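Local coordinates for protein prolyl 4-hydroxylase (Phytophthora capsici LT1534, PDB 6IUQ) that probably hydroxylates proline residues at the 4-position, as an iron(II)- and 2-oxoglutarate-dependent oxygenase with a double-stranded beta-helix core, at residues L53-W58 / K106-D111; E95-D100 / D138-L143; K167-L172 / V226-L231. All coordinates share one frame; numbering follows the deposited sequence.

Interaction 1 (L53-W58 / K106-D111); sequences LEEMRW and KVPELD
Helix 46-61 meets the start of helix 108-115 and the loop residues just before it through Glu55, Met56 and Trp58. Glu55 does most of the work. Its CG lies anti to the carbonyl carbon (chi1 -68°) and the chain runs on extended, so the carboxylate is delivered straight onto the first turn of the other helix. There the two oxygens accept backbone N-H groups with their syn lone pairs: OE1 of Glu55 accepts from Leu110 N at 2.8 Å, and OE2 of Glu55 from Glu109 N at 3.0 Å, the latter nearly straight at 165°. This is a side chain from a helix remote in sequence gripping the N-H groups of a helix N-terminus, just past the N-cap residue Val107; the helix end would be expected to stabilise the negative carboxylate. Tyr9 OH adds a further hydrogen bond to OE2, while the nearby like charge of Glu109 is paired with Arg15. The aliphatic part of Glu55 is packed too, with its CB 3.7 Å from Val107 CG1. Next along, Met56, a selenomethionine, turns its chain across Leu110 at about a right angle, and its CG touches Leu110 CD1 at 4.0 Å. One turn on from Glu55, Trp58 has its CG anti to the backbone N (chi1 -176°), which swings the six-membered ring out to Lys106: CZ3 of Trp58 lies 4.0 Å from Lys106 CB, and the two side chains cross at about a right angle. Phe5 meets the same indole edge-to-face. The two helices thus form a layer against the major sheet, where Met56 and Leu110 rest on Leu143 of strand 139-146, Met56 reaches Tyr225, and Leu110 reaches Leu227 of strand 224-232.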
ATOM      1  N   LEU A  53      17.121  -4.192   8.192  1.00 25.06           N
ATOM      2  CA  LEU A  53      16.543  -3.815   9.491  1.00 29.47           C
ATOM      3  C   LEU A  53      17.601  -3.208  10.414  1.00 26.64           C
ATOM      4  O   LEU A  53      17.350  -2.192  11.058  1.00 31.09           O
ATOM      5  CB  LEU A  53      15.878  -5.032  10.182  1.00 27.43           C
ATOM      6  CG  LEU A  53      15.324  -4.860  11.609  1.00 24.70           C
ATOM      7  CD1 LEU A  53      14.287  -3.742  11.695  1.00 24.96           C
ATOM      8  CD2 LEU A  53      14.749  -6.173  12.171  1.00 22.14           C
ATOM      9  N   GLU A  54      18.781  -3.823  10.472  1.00 24.07           N
ATOM     10  CA  GLU A  54      19.870  -3.296  11.297  1.00 28.33           C
ATOM     11  C   GLU A  54      20.203  -1.862  10.893  1.00 30.03           C
ATOM     12  O   GLU A  54      20.304  -0.978  11.749  1.00 30.17           O
ATOM     13  CB  GLU A  54      21.113  -4.192  11.208  1.00 27.40           C
ATOM     14  CG  GLU A  54      20.955  -5.524  11.955  1.00 39.06           C
ATOM     15  CD  GLU A  54      22.205  -6.412  11.911  1.00 51.73           C
ATOM     16  OE1 GLU A  54      23.283  -5.941  12.346  1.00 48.40           O
ATOM     17  OE2 GLU A  54      22.098  -7.589  11.464  1.00 51.28           O
ATOM     18  N   GLU A  55      20.324  -1.613   9.591  1.00 27.55           N
ATOM     19  CA  GLU A  55      20.613  -0.263   9.123  1.00 27.65           C
ATOM     20  C   GLU A  55      19.492   0.703   9.499  1.00 29.68           C
ATOM     21  O   GLU A  55      19.739   1.853   9.842  1.00 30.27           O
ATOM     22  CB  GLU A  55      20.856  -0.260   7.615  1.00 25.07           C
ATOM     23  CG  GLU A  55      22.139  -0.966   7.240  1.00 27.34           C
ATOM     24  CD  GLU A  55      22.509  -0.838   5.769  1.00 30.23           C
ATOM     25  OE1 GLU A  55      21.712  -0.282   4.962  1.00 31.35           O
ATOM     26  OE2 GLU A  55      23.616  -1.301   5.420  1.00 31.40           O
HETATM   27  N   MSE A  56      18.255   0.228   9.469  1.00 35.95           N
HETATM   28  CA  MSE A  56      17.134   1.082   9.840  1.00 35.08           C
HETATM   29  C   MSE A  56      17.154   1.444  11.319  1.00 33.90           C
HETATM   30  O   MSE A  56      16.866   2.579  11.687  1.00 35.81           O
HETATM   31  CB  MSE A  56      15.809   0.404   9.496  1.00 30.35           C
HETATM   32  CG  MSE A  56      15.571   0.295   8.010  1.00 36.89           C
HETATM   33 SE   MSE A  56      13.940  -0.683   7.631  1.00 68.17          SE
HETATM   34  CE  MSE A  56      12.647   0.506   8.485  1.00 41.00           C
ATOM     35  N   ARG A  57      17.459   0.461  12.160  1.00 32.49           N
ATOM     36  CA  ARG A  57      17.556   0.693  13.590  1.00 37.18           C
ATOM     37  C   ARG A  57      18.679   1.685  13.891  1.00 38.99           C
ATOM     38  O   ARG A  57      18.557   2.531  14.771  1.00 41.41           O
ATOM     39  CB  ARG A  57      17.797  -0.616  14.336  1.00 32.80           C
ATOM     40  CG  ARG A  57      16.584  -1.527  14.459  1.00 37.13           C
ATOM     41  CD  ARG A  57      16.758  -2.403  15.685  1.00 37.94           C
ATOM     42  NE  ARG A  57      16.051  -3.679  15.628  1.00 47.01           N
ATOM     43  CZ  ARG A  57      14.789  -3.869  16.012  1.00 50.93           C
ATOM     44  NH1 ARG A  57      14.063  -2.852  16.469  1.00 46.97           N
ATOM     45  NH2 ARG A  57      14.256  -5.091  15.939  1.00 36.86           N
ATOM     46  N   TRP A  58      19.775   1.575  13.148  1.00 35.75           N
ATOM     47  CA  TRP A  58      20.877   2.501  13.302  1.00 34.39           C
ATOM     48  C   TRP A  58      20.450   3.924  12.968  1.00 40.44           C
ATOM     49  O   TRP A  58      20.763   4.861  13.698  1.00 43.92           O
ATOM     50  CB  TRP A  58      22.048   2.093  12.425  1.00 34.59           C
ATOM     51  CG  TRP A  58      23.230   2.966  12.637  1.00 42.10           C
ATOM     52  CD1 TRP A  58      24.208   2.813  13.585  1.00 39.78           C
ATOM     53  CD2 TRP A  58      23.560   4.151  11.907  1.00 39.06           C
ATOM     54  NE1 TRP A  58      25.130   3.825  13.478  1.00 40.52           N
ATOM     55  CE2 TRP A  58      24.756   4.661  12.457  1.00 36.12           C
ATOM     56  CE3 TRP A  58      22.969   4.825  10.834  1.00 39.82           C
ATOM     57  CZ2 TRP A  58      25.371   5.804  11.970  1.00 36.75           C
ATOM     58  CZ3 TRP A  58      23.578   5.965  10.354  1.00 38.44           C
ATOM     59  CH2 TRP A  58      24.768   6.445  10.923  1.00 40.38           C
ATOM     60  N   LYS A 106      25.264   6.652   4.239  1.00 37.81           N
ATOM     61  CA  LYS A 106      25.493   6.095   5.568  1.00 37.37           C
ATOM     62  C   LYS A 106      25.047   4.644   5.678  1.00 36.94           C
ATOM     63  O   LYS A 106      25.491   3.942   6.577  1.00 33.94           O
ATOM     64  CB  LYS A 106      24.782   6.922   6.641  1.00 37.86           C
ATOM     65  CG  LYS A 106      25.169   8.394   6.644  1.00 39.91           C
ATOM     66  CD  LYS A 106      24.461   9.165   7.751  1.00 43.80           C
ATOM     67  CE  LYS A 106      24.975  10.606   7.833  1.00 50.32           C
ATOM     68  NZ  LYS A 106      26.445  10.674   8.121  1.00 50.90           N
ATOM     69  N   VAL A 107      24.175   4.193   4.770  1.00 40.49           N
ATOM     70  CA  VAL A 107      23.549   2.867   4.893  1.00 26.63           C
ATOM     71  C   VAL A 107      23.589   2.055   3.595  1.00 28.11           C
ATOM     72  O   VAL A 107      22.634   2.050   2.811  1.00 27.57           O
ATOM     73  CB  VAL A 107      22.092   3.001   5.370  1.00 32.69           C
ATOM     74  CG1 VAL A 107      22.037   3.157   6.892  1.00 29.61           C
ATOM     75  CG2 VAL A 107      21.396   4.189   4.682  1.00 30.07           C
ATOM     76  N   PRO A 108      24.698   1.333   3.382  1.00 30.89           N
ATOM     77  CA  PRO A 108      25.007   0.665   2.106  1.00 28.19           C
ATOM     78  C   PRO A 108      23.940  -0.301   1.575  1.00 29.40           C
ATOM     79  O   PRO A 108      23.693  -0.320   0.356  1.00 25.87           O
ATOM     80  CB  PRO A 108      26.305  -0.100   2.424  1.00 29.66           C
ATOM     81  CG  PRO A 108      26.941   0.683   3.510  1.00 27.99           C
ATOM     82  CD  PRO A 108      25.782   1.158   4.368  1.00 29.89           C
ATOM     83  N   GLU A 109      23.333  -1.105   2.443  1.00 24.78           N
ATOM     84  CA  GLU A 109      22.310  -2.022   1.962  1.00 24.69           C
ATOM     85  C   GLU A 109      21.042  -1.259   1.590  1.00 22.14           C
ATOM     86  O   GLU A 109      20.354  -1.613   0.631  1.00 17.93           O
ATOM     87  CB  GLU A 109      22.002  -3.112   3.000  1.00 22.05           C
ATOM     88  CG  GLU A 109      23.201  -3.979   3.358  1.00 23.09           C
ATOM     89  CD  GLU A 109      23.886  -4.578   2.127  1.00 29.26           C
ATOM     90  OE1 GLU A 109      23.189  -5.000   1.171  1.00 26.29           O
ATOM     91  OE2 GLU A 109      25.138  -4.612   2.109  1.00 29.89           O
ATOM     92  N   LEU A 110      20.714  -0.221   2.349  1.00 23.59           N
ATOM     93  CA  LEU A 110      19.547   0.584   1.993  1.00 24.42           C
ATOM     94  C   LEU A 110      19.833   1.390   0.732  1.00 26.67           C
ATOM     95  O   LEU A 110      18.938   1.588  -0.083  1.00 24.70           O
ATOM     96  CB  LEU A 110      19.139   1.497   3.143  1.00 21.60           C
ATOM     97  CG  LEU A 110      18.468   0.787   4.322  1.00 28.32           C
ATOM     98  CD1 LEU A 110      18.302   1.735   5.517  1.00 24.68           C
ATOM     99  CD2 LEU A 110      17.121   0.196   3.895  1.00 17.97           C
ATOM    100  N   ASP A 111      21.081   1.829   0.555  1.00 26.61           N
ATOM    101  CA  ASP A 111      21.462   2.577  -0.637  1.00 23.54           C
ATOM    102  C   ASP A 111      21.378   1.679  -1.871  1.00 23.16           C
ATOM    103  O   ASP A 111      20.832   2.066  -2.894  1.00 26.40           O
ATOM    104  CB  ASP A 111      22.871   3.154  -0.479  1.00 29.16           C
ATOM    105  CG  ASP A 111      23.240   4.142  -1.588  1.00 35.89           C
ATOM    106  OD1 ASP A 111      22.377   4.454  -2.449  1.00 35.16           O
ATOM    107  OD2 ASP A 111      24.401   4.618  -1.589  1.00 42.45           O
TER

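Interaction 2 (E95-D100 / D138-L143); sequences EVDLHD and DRTLKL
Glu95 reaches Lys142 over the face that Asp97 and Lys142 share. The glutamate is extended beyond CG, whereas Lys142 leaves with CG anti to the backbone N and then bends twice, at chi3 (85°) and chi4 (59°), curling its ammonium back to the carboxylate. The resulting salt bridge is short, Lys142 NZ to Glu95 OE2 2.6 Å, and NZ sits well above the carboxylate plane; OE2 also accepts from Gln144. On the face holding Val96 and Leu143, two aliphatic chains lie side by side: Val96 places CG1 in the crowded position between N and carbonyl carbon, pressing it to within 3.5 Å of Leu143 CB. Strand 94-97 is one of the two outermost strands of the major antiparallel sheet of the double-stranded beta-helix fold, and it joins strand 139-146 through the hydrogen-bonded pair Val96 with Leu143. Leu143 N donates almost straight to Val96 O at 2.9 Å (175°), and Val96 N returns a bond to Leu143 O. Past the strand end the pairing goes on through Leu98 N to Leu141 O, 3.1 Å, while CD1 of Leu98 packs on Leu141 CD2 at 3.5 Å, the two leucines pointing the same way beneath helix 108-115. Asp97, its CG anti to the backbone N, closes an Asx turn: its OD1 accepts from His99 N at 2.9 Å. The same oxygen takes a hydrogen from a water, 2.7 Å away, and that water accepts from Leu141 N at 3.0 Å, bridging the two segments where they diverge.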
ATOM      1  N   GLU A  95       9.307   8.704  10.410  1.00 45.14           N
ATOM      2  CA  GLU A  95       9.608   8.374   9.029  1.00 42.12           C
ATOM      3  C   GLU A  95      10.892   9.021   8.533  1.00 40.54           C
ATOM      4  O   GLU A  95      11.323  10.040   9.056  1.00 41.00           O
ATOM      5  CB  GLU A  95       8.442   8.788   8.128  1.00 42.71           C
ATOM      6  CG  GLU A  95       7.180   7.968   8.363  1.00 51.25           C
ATOM      7  CD  GLU A  95       6.013   8.418   7.500  1.00 58.84           C
ATOM      8  OE1 GLU A  95       6.077   9.544   6.961  1.00 58.61           O
ATOM      9  OE2 GLU A  95       5.038   7.640   7.356  1.00 64.22           O
ATOM     10  N   VAL A  96      11.501   8.415   7.521  1.00 36.84           N
ATOM     11  CA  VAL A  96      12.604   9.045   6.814  1.00 34.49           C
ATOM     12  C   VAL A  96      12.525   8.692   5.323  1.00 36.22           C
ATOM     13  O   VAL A  96      12.185   7.580   4.945  1.00 38.09           O
ATOM     14  CB  VAL A  96      13.979   8.650   7.412  1.00 40.13           C
ATOM     15  CG1 VAL A  96      14.077   7.169   7.639  1.00 35.68           C
ATOM     16  CG2 VAL A  96      15.108   9.121   6.511  1.00 42.44           C
ATOM     17  N   ASP A  97      12.782   9.676   4.481  1.00 39.95           N
ATOM     18  CA  ASP A  97      12.813   9.482   3.049  1.00 39.74           C
ATOM     19  C   ASP A  97      14.270   9.314   2.639  1.00 39.53           C
ATOM     20  O   ASP A  97      15.133  10.036   3.128  1.00 48.41           O
ATOM     21  CB  ASP A  97      12.157  10.677   2.353  1.00 43.16           C
ATOM     22  CG  ASP A  97      11.925  10.446   0.888  1.00 45.75           C
ATOM     23  OD1 ASP A  97      12.790   9.823   0.241  1.00 44.05           O
ATOM     24  OD2 ASP A  97      10.870  10.894   0.386  1.00 50.34           O
ATOM     25  N   LEU A  98      14.557   8.358   1.765  1.00 36.67           N
ATOM     26  CA  LEU A  98      15.948   8.107   1.385  1.00 36.80           C
ATOM     27  C   LEU A  98      16.321   8.741   0.041  1.00 38.97           C
ATOM     28  O   LEU A  98      17.244   8.277  -0.631  1.00 39.64           O
ATOM     29  CB  LEU A  98      16.230   6.601   1.357  1.00 33.54           C
ATOM     30  CG  LEU A  98      16.296   5.869   2.709  1.00 38.17           C
ATOM     31  CD1 LEU A  98      16.918   4.494   2.556  1.00 40.05           C
ATOM     32  CD2 LEU A  98      17.070   6.666   3.748  1.00 38.91           C
ATOM     33  N   HIS A  99      15.613   9.805  -0.342  1.00 38.53           N
ATOM     34  CA  HIS A  99      15.906  10.530  -1.580  1.00 41.38           C
ATOM     35  C   HIS A  99      17.263  11.242  -1.490  1.00 41.55           C
ATOM     36  O   HIS A  99      17.926  11.479  -2.499  1.00 36.99           O
ATOM     37  CB  HIS A  99      14.805  11.546  -1.883  1.00 48.42           C
ATOM     38  CG  HIS A  99      14.824  12.742  -0.978  1.00 59.33           C
ATOM     39  ND1 HIS A  99      14.141  12.781   0.221  1.00 62.34           N
ATOM     40  CD2 HIS A  99      15.446  13.941  -1.094  1.00 58.84           C
ATOM     41  CE1 HIS A  99      14.343  13.950   0.805  1.00 56.73           C
ATOM     42  NE2 HIS A  99      15.131  14.672   0.028  1.00 63.73           N
ATOM     43  N   ASP A 100      17.657  11.560  -0.262  1.00 45.97           N
ATOM     44  CA  ASP A 100      18.913  12.249   0.046  1.00 46.50           C
ATOM     45  C   ASP A 100      20.130  11.332  -0.053  1.00 45.52           C
ATOM     46  O   ASP A 100      20.295  10.454   0.788  1.00 45.27           O
ATOM     47  CB  ASP A 100      18.830  12.833   1.460  1.00 52.03           C
ATOM     48  CG  ASP A 100      20.012  13.729   1.812  1.00 64.88           C
ATOM     49  OD1 ASP A 100      20.740  14.178   0.890  1.00 57.38           O
ATOM     50  OD2 ASP A 100      20.229  13.955   3.027  1.00 67.91           O
ATOM     51  N   ASP A 138      10.863   9.408  -9.897  1.00 34.18           N
ATOM     52  CA  ASP A 138       9.578   8.722  -9.930  1.00 34.25           C
ATOM     53  C   ASP A 138       9.555   7.450  -9.066  1.00 37.52           C
ATOM     54  O   ASP A 138       8.795   6.512  -9.332  1.00 32.27           O
ATOM     55  CB  ASP A 138       9.217   8.383 -11.382  1.00 41.40           C
ATOM     56  CG  ASP A 138       9.245   9.611 -12.299  1.00 48.61           C
ATOM     57  OD1 ASP A 138       9.046  10.748 -11.805  1.00 52.28           O
ATOM     58  OD2 ASP A 138       9.483   9.450 -13.515  1.00 53.43           O
ATOM     59  N   ARG A 139      10.418   7.411  -8.057  1.00 34.35           N
ATOM     60  CA  ARG A 139      10.388   6.359  -7.051  1.00 36.02           C
ATOM     61  C   ARG A 139      10.557   7.067  -5.710  1.00 33.28           C
ATOM     62  O   ARG A 139      11.227   8.098  -5.622  1.00 35.11           O
ATOM     63  CB  ARG A 139      11.492   5.297  -7.267  1.00 21.97           C
ATOM     64  CG  ARG A 139      12.846   5.713  -6.687  1.00 25.88           C
ATOM     65  CD  ARG A 139      13.982   4.768  -7.043  1.00 25.74           C
ATOM     66  NE  ARG A 139      14.106   4.568  -8.486  1.00 24.38           N
ATOM     67  CZ  ARG A 139      15.147   3.974  -9.061  1.00 27.98           C
ATOM     68  NH1 ARG A 139      16.146   3.548  -8.307  1.00 23.58           N
ATOM     69  NH2 ARG A 139      15.204   3.809 -10.384  1.00 24.40           N
ATOM     70  N   THR A 140       9.923   6.528  -4.679  1.00 29.51           N
ATOM     71  CA  THR A 140      10.078   7.038  -3.323  1.00 27.85           C
ATOM     72  C   THR A 140      10.397   5.862  -2.447  1.00 25.99           C
ATOM     73  O   THR A 140       9.730   4.838  -2.542  1.00 28.04           O
ATOM     74  CB  THR A 140       8.787   7.732  -2.785  1.00 26.60           C
ATOM     75  OG1 THR A 140       8.549   8.953  -3.489  1.00 36.36           O
ATOM     76  CG2 THR A 140       8.899   8.027  -1.293  1.00 23.20           C
ATOM     77  N   LEU A 141      11.391   5.994  -1.584  1.00 25.68           N
ATOM     78  CA  LEU A 141      11.674   4.934  -0.634  1.00 27.90           C
ATOM     79  C   LEU A 141      11.546   5.490   0.775  1.00 28.91           C
ATOM     80  O   LEU A 141      12.365   6.292   1.219  1.00 30.44           O
ATOM     81  CB  LEU A 141      13.067   4.350  -0.878  1.00 31.04           C
ATOM     82  CG  LEU A 141      13.366   2.989  -0.260  1.00 33.71           C
ATOM     83  CD1 LEU A 141      14.275   2.203  -1.206  1.00 34.42           C
ATOM     84  CD2 LEU A 141      13.983   3.124   1.119  1.00 33.68           C
ATOM     85  N   LYS A 142      10.509   5.064   1.481  1.00 28.04           N
ATOM     86  CA  LYS A 142      10.231   5.601   2.809  1.00 29.14           C
ATOM     87  C   LYS A 142      10.444   4.540   3.904  1.00 33.27           C
ATOM     88  O   LYS A 142      10.045   3.384   3.752  1.00 29.14           O
ATOM     89  CB  LYS A 142       8.805   6.161   2.857  1.00 26.85           C
ATOM     90  CG  LYS A 142       8.412   6.795   4.180  1.00 36.36           C
ATOM     91  CD  LYS A 142       7.036   7.485   4.136  1.00 41.58           C
ATOM     92  CE  LYS A 142       5.869   6.505   4.391  1.00 46.99           C
ATOM     93  NZ  LYS A 142       5.914   5.775   5.710  1.00 38.22           N
ATOM     94  N   LEU A 143      11.106   4.939   4.988  1.00 30.23           N
ATOM     95  CA  LEU A 143      11.233   4.103   6.171  1.00 28.88           C
ATOM     96  C   LEU A 143      10.271   4.590   7.244  1.00 34.31           C
ATOM     97  O   LEU A 143      10.104   5.790   7.430  1.00 30.96           O
ATOM     98  CB  LEU A 143      12.662   4.118   6.702  1.00 30.88           C
ATOM     99  CG  LEU A 143      13.771   3.808   5.702  1.00 35.90           C
ATOM    100  CD1 LEU A 143      15.119   3.843   6.398  1.00 32.46           C
ATOM    101  CD2 LEU A 143      13.530   2.453   5.047  1.00 36.07           C
TER
HETATM  102  O   HOH W   1      13.244   8.331  -2.001  1.00 34.71           O

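Interaction 3 (K167-L172 / V226-L231)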
ATOM      1  N   LYS A 167       1.602   4.481  -8.643  1.00 22.21           N
ATOM      2  CA  LYS A 167       0.911   3.399  -9.331  1.00 17.82           C
ATOM      3  C   LYS A 167       1.010   2.077  -8.541  1.00 15.82           C
ATOM      4  O   LYS A 167       0.002   1.438  -8.292  1.00 20.66           O
ATOM      5  CB  LYS A 167       1.485   3.220 -10.744  1.00 20.64           C
ATOM      6  CG  LYS A 167       0.806   2.120 -11.563  1.00 20.41           C
ATOM      7  CD  LYS A 167      -0.686   2.398 -11.614  1.00 23.76           C
ATOM      8  CE  LYS A 167      -1.486   1.211 -12.090  1.00 24.08           C
ATOM      9  NZ  LYS A 167      -2.489   0.884 -11.046  1.00 19.79           N
ATOM     10  N   VAL A 168       2.213   1.664  -8.163  1.00 13.30           N
ATOM     11  CA  VAL A 168       2.409   0.442  -7.375  1.00 13.88           C
ATOM     12  C   VAL A 168       2.962   0.718  -5.985  1.00 14.97           C
ATOM     13  O   VAL A 168       3.946   1.438  -5.833  1.00 17.06           O
ATOM     14  CB  VAL A 168       3.382  -0.540  -8.076  1.00 18.77           C
ATOM     15  CG1 VAL A 168       3.581  -1.799  -7.222  1.00 11.20           C
ATOM     16  CG2 VAL A 168       2.863  -0.890  -9.460  1.00 17.84           C
ATOM     17  N   THR A 169       2.325   0.152  -4.965  1.00 16.19           N
ATOM     18  CA  THR A 169       2.841   0.226  -3.610  1.00 15.77           C
ATOM     19  C   THR A 169       3.570  -1.060  -3.258  1.00 18.73           C
ATOM     20  O   THR A 169       3.056  -2.152  -3.485  1.00 16.46           O
ATOM     21  CB  THR A 169       1.718   0.459  -2.590  1.00 16.96           C
ATOM     22  OG1 THR A 169       1.075   1.718  -2.865  1.00 14.01           O
ATOM     23  CG2 THR A 169       2.293   0.433  -1.170  1.00 10.77           C
ATOM     24  N   CYS A 170       4.776  -0.922  -2.713  1.00 20.89           N
ATOM     25  CA  CYS A 170       5.575  -2.071  -2.338  1.00 20.73           C
ATOM     26  C   CYS A 170       6.000  -1.966  -0.887  1.00 23.63           C
ATOM     27  O   CYS A 170       6.768  -1.073  -0.512  1.00 28.15           O
ATOM     28  CB  CYS A 170       6.803  -2.204  -3.239  1.00 30.20           C
ATOM     29  SG  CYS A 170       7.900  -3.535  -2.659  1.00 40.07           S
ATOM     30  N   LEU A 171       5.482  -2.877  -0.074  1.00 19.57           N
ATOM     31  CA  LEU A 171       5.738  -2.865   1.360  1.00 19.57           C
ATOM     32  C   LEU A 171       6.647  -4.021   1.760  1.00 18.93           C
ATOM     33  O   LEU A 171       6.358  -5.172   1.453  1.00 20.13           O
ATOM     34  CB  LEU A 171       4.413  -2.927   2.128  1.00 14.81           C
ATOM     35  CG  LEU A 171       3.465  -1.721   1.966  1.00 21.08           C
ATOM     36  CD1 LEU A 171       2.100  -2.025   2.512  1.00 23.84           C
ATOM     37  CD2 LEU A 171       4.009  -0.532   2.715  1.00 20.67           C
ATOM     38  N   LEU A 172       7.749  -3.710   2.432  1.00 15.91           N
ATOM     39  CA  LEU A 172       8.598  -4.728   3.028  1.00 16.79           C
ATOM     40  C   LEU A 172       8.499  -4.687   4.544  1.00 23.20           C
ATOM     41  O   LEU A 172       8.862  -3.685   5.179  1.00 19.21           O
ATOM     42  CB  LEU A 172      10.057  -4.559   2.611  1.00 21.81           C
ATOM     43  CG  LEU A 172      11.050  -5.490   3.337  1.00 24.32           C
ATOM     44  CD1 LEU A 172      10.704  -6.962   3.225  1.00 18.00           C
ATOM     45  CD2 LEU A 172      12.475  -5.255   2.853  1.00 23.85           C
ATOM     46  N   VAL A 226       8.560  -0.783   8.871  1.00 25.30           N
ATOM     47  CA  VAL A 226       8.169  -1.112   7.515  1.00 26.12           C
ATOM     48  C   VAL A 226       8.951  -0.263   6.515  1.00 25.32           C
ATOM     49  O   VAL A 226       9.228   0.907   6.750  1.00 29.97           O
ATOM     50  CB  VAL A 226       6.645  -0.938   7.304  1.00 28.73           C
ATOM     51  CG1 VAL A 226       6.194   0.473   7.680  1.00 28.98           C
ATOM     52  CG2 VAL A 226       6.283  -1.267   5.870  1.00 22.44           C
ATOM     53  N   LEU A 227       9.339  -0.871   5.405  1.00 24.42           N
ATOM     54  CA  LEU A 227      10.007  -0.145   4.335  1.00 23.61           C
ATOM     55  C   LEU A 227       9.031  -0.050   3.179  1.00 21.87           C
ATOM     56  O   LEU A 227       8.477  -1.050   2.755  1.00 22.81           O
ATOM     57  CB  LEU A 227      11.307  -0.857   3.940  1.00 25.66           C
ATOM     58  CG  LEU A 227      12.187  -0.374   2.790  1.00 27.11           C
ATOM     59  CD1 LEU A 227      13.642  -0.790   3.086  1.00 25.86           C
ATOM     60  CD2 LEU A 227      11.735  -0.940   1.447  1.00 20.22           C
ATOM     61  N   THR A 228       8.799   1.156   2.680  1.00 23.90           N
ATOM     62  CA  THR A 228       7.859   1.340   1.581  1.00 23.49           C
ATOM     63  C   THR A 228       8.542   1.851   0.325  1.00 21.44           C
ATOM     64  O   THR A 228       9.291   2.801   0.377  1.00 24.17           O
ATOM     65  CB  THR A 228       6.743   2.332   1.954  1.00 21.05           C
ATOM     66  OG1 THR A 228       6.141   1.926   3.182  1.00 24.90           O
ATOM     67  CG2 THR A 228       5.682   2.387   0.853  1.00 25.66           C
ATOM     68  N   ILE A 229       8.270   1.208  -0.802  1.00 18.62           N
ATOM     69  CA  ILE A 229       8.691   1.712  -2.101  1.00 21.62           C
ATOM     70  C   ILE A 229       7.453   1.995  -2.950  1.00 18.54           C
ATOM     71  O   ILE A 229       6.557   1.145  -3.071  1.00 21.88           O
ATOM     72  CB  ILE A 229       9.596   0.705  -2.841  1.00 23.38           C
ATOM     73  CG1 ILE A 229      10.843   0.385  -2.020  1.00 26.46           C
ATOM     74  CG2 ILE A 229       9.991   1.236  -4.198  1.00 21.28           C
ATOM     75  CD1 ILE A 229      11.657  -0.788  -2.583  1.00 27.17           C
ATOM     76  N   TRP A 230       7.371   3.191  -3.501  1.00 16.87           N
ATOM     77  CA  TRP A 230       6.287   3.524  -4.405  1.00 15.75           C
ATOM     78  C   TRP A 230       6.836   3.708  -5.790  1.00 16.12           C
ATOM     79  O   TRP A 230       7.822   4.404  -5.979  1.00 19.83           O
ATOM     80  CB  TRP A 230       5.568   4.792  -3.971  1.00 18.17           C
ATOM     81  CG  TRP A 230       4.562   4.587  -2.895  1.00 18.16           C
ATOM     82  CD1 TRP A 230       3.360   3.948  -3.006  1.00 21.80           C
ATOM     83  CD2 TRP A 230       4.646   5.053  -1.552  1.00 23.94           C
ATOM     84  NE1 TRP A 230       2.695   3.961  -1.801  1.00 19.63           N
ATOM     85  CE2 TRP A 230       3.458   4.646  -0.892  1.00 24.64           C
ATOM     86  CE3 TRP A 230       5.615   5.772  -0.830  1.00 28.47           C
ATOM     87  CZ2 TRP A 230       3.210   4.931   0.455  1.00 22.20           C
ATOM     88  CZ3 TRP A 230       5.367   6.055   0.520  1.00 33.54           C
ATOM     89  CH2 TRP A 230       4.166   5.634   1.143  1.00 26.08           C
ATOM     90  N   LEU A 231       6.187   3.088  -6.767  1.00 19.20           N
ATOM     91  CA  LEU A 231       6.572   3.269  -8.157  1.00 17.11           C
ATOM     92  C   LEU A 231       5.533   4.110  -8.888  1.00 20.56           C
ATOM     93  O   LEU A 231       4.341   3.776  -8.888  1.00 22.70           O
ATOM     94  CB  LEU A 231       6.758   1.901  -8.814  1.00 15.99           C
ATOM     95  CG  LEU A 231       7.817   1.044  -8.102  1.00 21.67           C
ATOM     96  CD1 LEU A 231       8.108  -0.222  -8.858  1.00 24.61           C
ATOM     97  CD2 LEU A 231       9.124   1.848  -7.833  1.00 21.09           C
TER
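Two central strands of the double-stranded beta-helix core, 166-173 and 224-232, run antiparallel here at 160°, with axes 4.7 Å apart. Backbone bonds carry the pairing. Cys170 with Ile229 and Leu172 with Leu227 exchange two N-H...O bonds each, the last pair nearly straight at 178° both ways. Val168 and Leu231 pair likewise, but a classic beta bulge interrupts the regular ladder there: the carbonyl O of Leu231 accepts from both Lys167 N, 2.8 Å, and Val168 N, 3.1 Å.

Apolar packing falls on the face of Val168, Cys170, Leu172, Leu227, Ile229 and Leu231, where facing CB atoms sit close, as Cys170 CB and Ile229 CB do at 4.1 Å. Helix 118-126 lies over Cys170 and Leu231 on this side. On the opposite face, that of Thr169, Leu171, Thr228 and Trp230, Leu171 sends its CD2 branch alongside Thr228, 3.3 Å from Thr228 OG1.

Thr169 and Trp230 on this face turn toward the iron. Thr169 OG1 and Trp230 NE1 both bond Asp158 OD2, one of the iron ligands with His156 and His215, so this pair forms a second shell that would hold the aspartate in place. Trp230, CG anti to its carbonyl carbon (chi1 -81°), stands beside Thr169, and the Thr228 methyl CG2 rests 3.4 Å above the indole plane, offset toward its rim.

How the interactions relate
Interactions 2 and 3 belong to one antiparallel sheet, their centres about 10 Å apart. Strands 139-146 and 224-232 are neighbours in it, joined by probable backbone hydrogen bonds such as Lys142 O to Thr228 N, so the order runs 166-173, 224-232, 139-146, 94-97. Interaction 1 lies against the face of the sheet that carries Leu143 and Leu227, about 13 Å from the centre of interaction 2 and 17 Å from that of interaction 3; Leu110 wedges between Leu98, Leu143 and Leu227. Along the chain, the segments of interactions 1 and 2 alternate, and interaction 3 follows both. The path thus leads from a helical layer through the sheet to the iron-facing surface around Trp230.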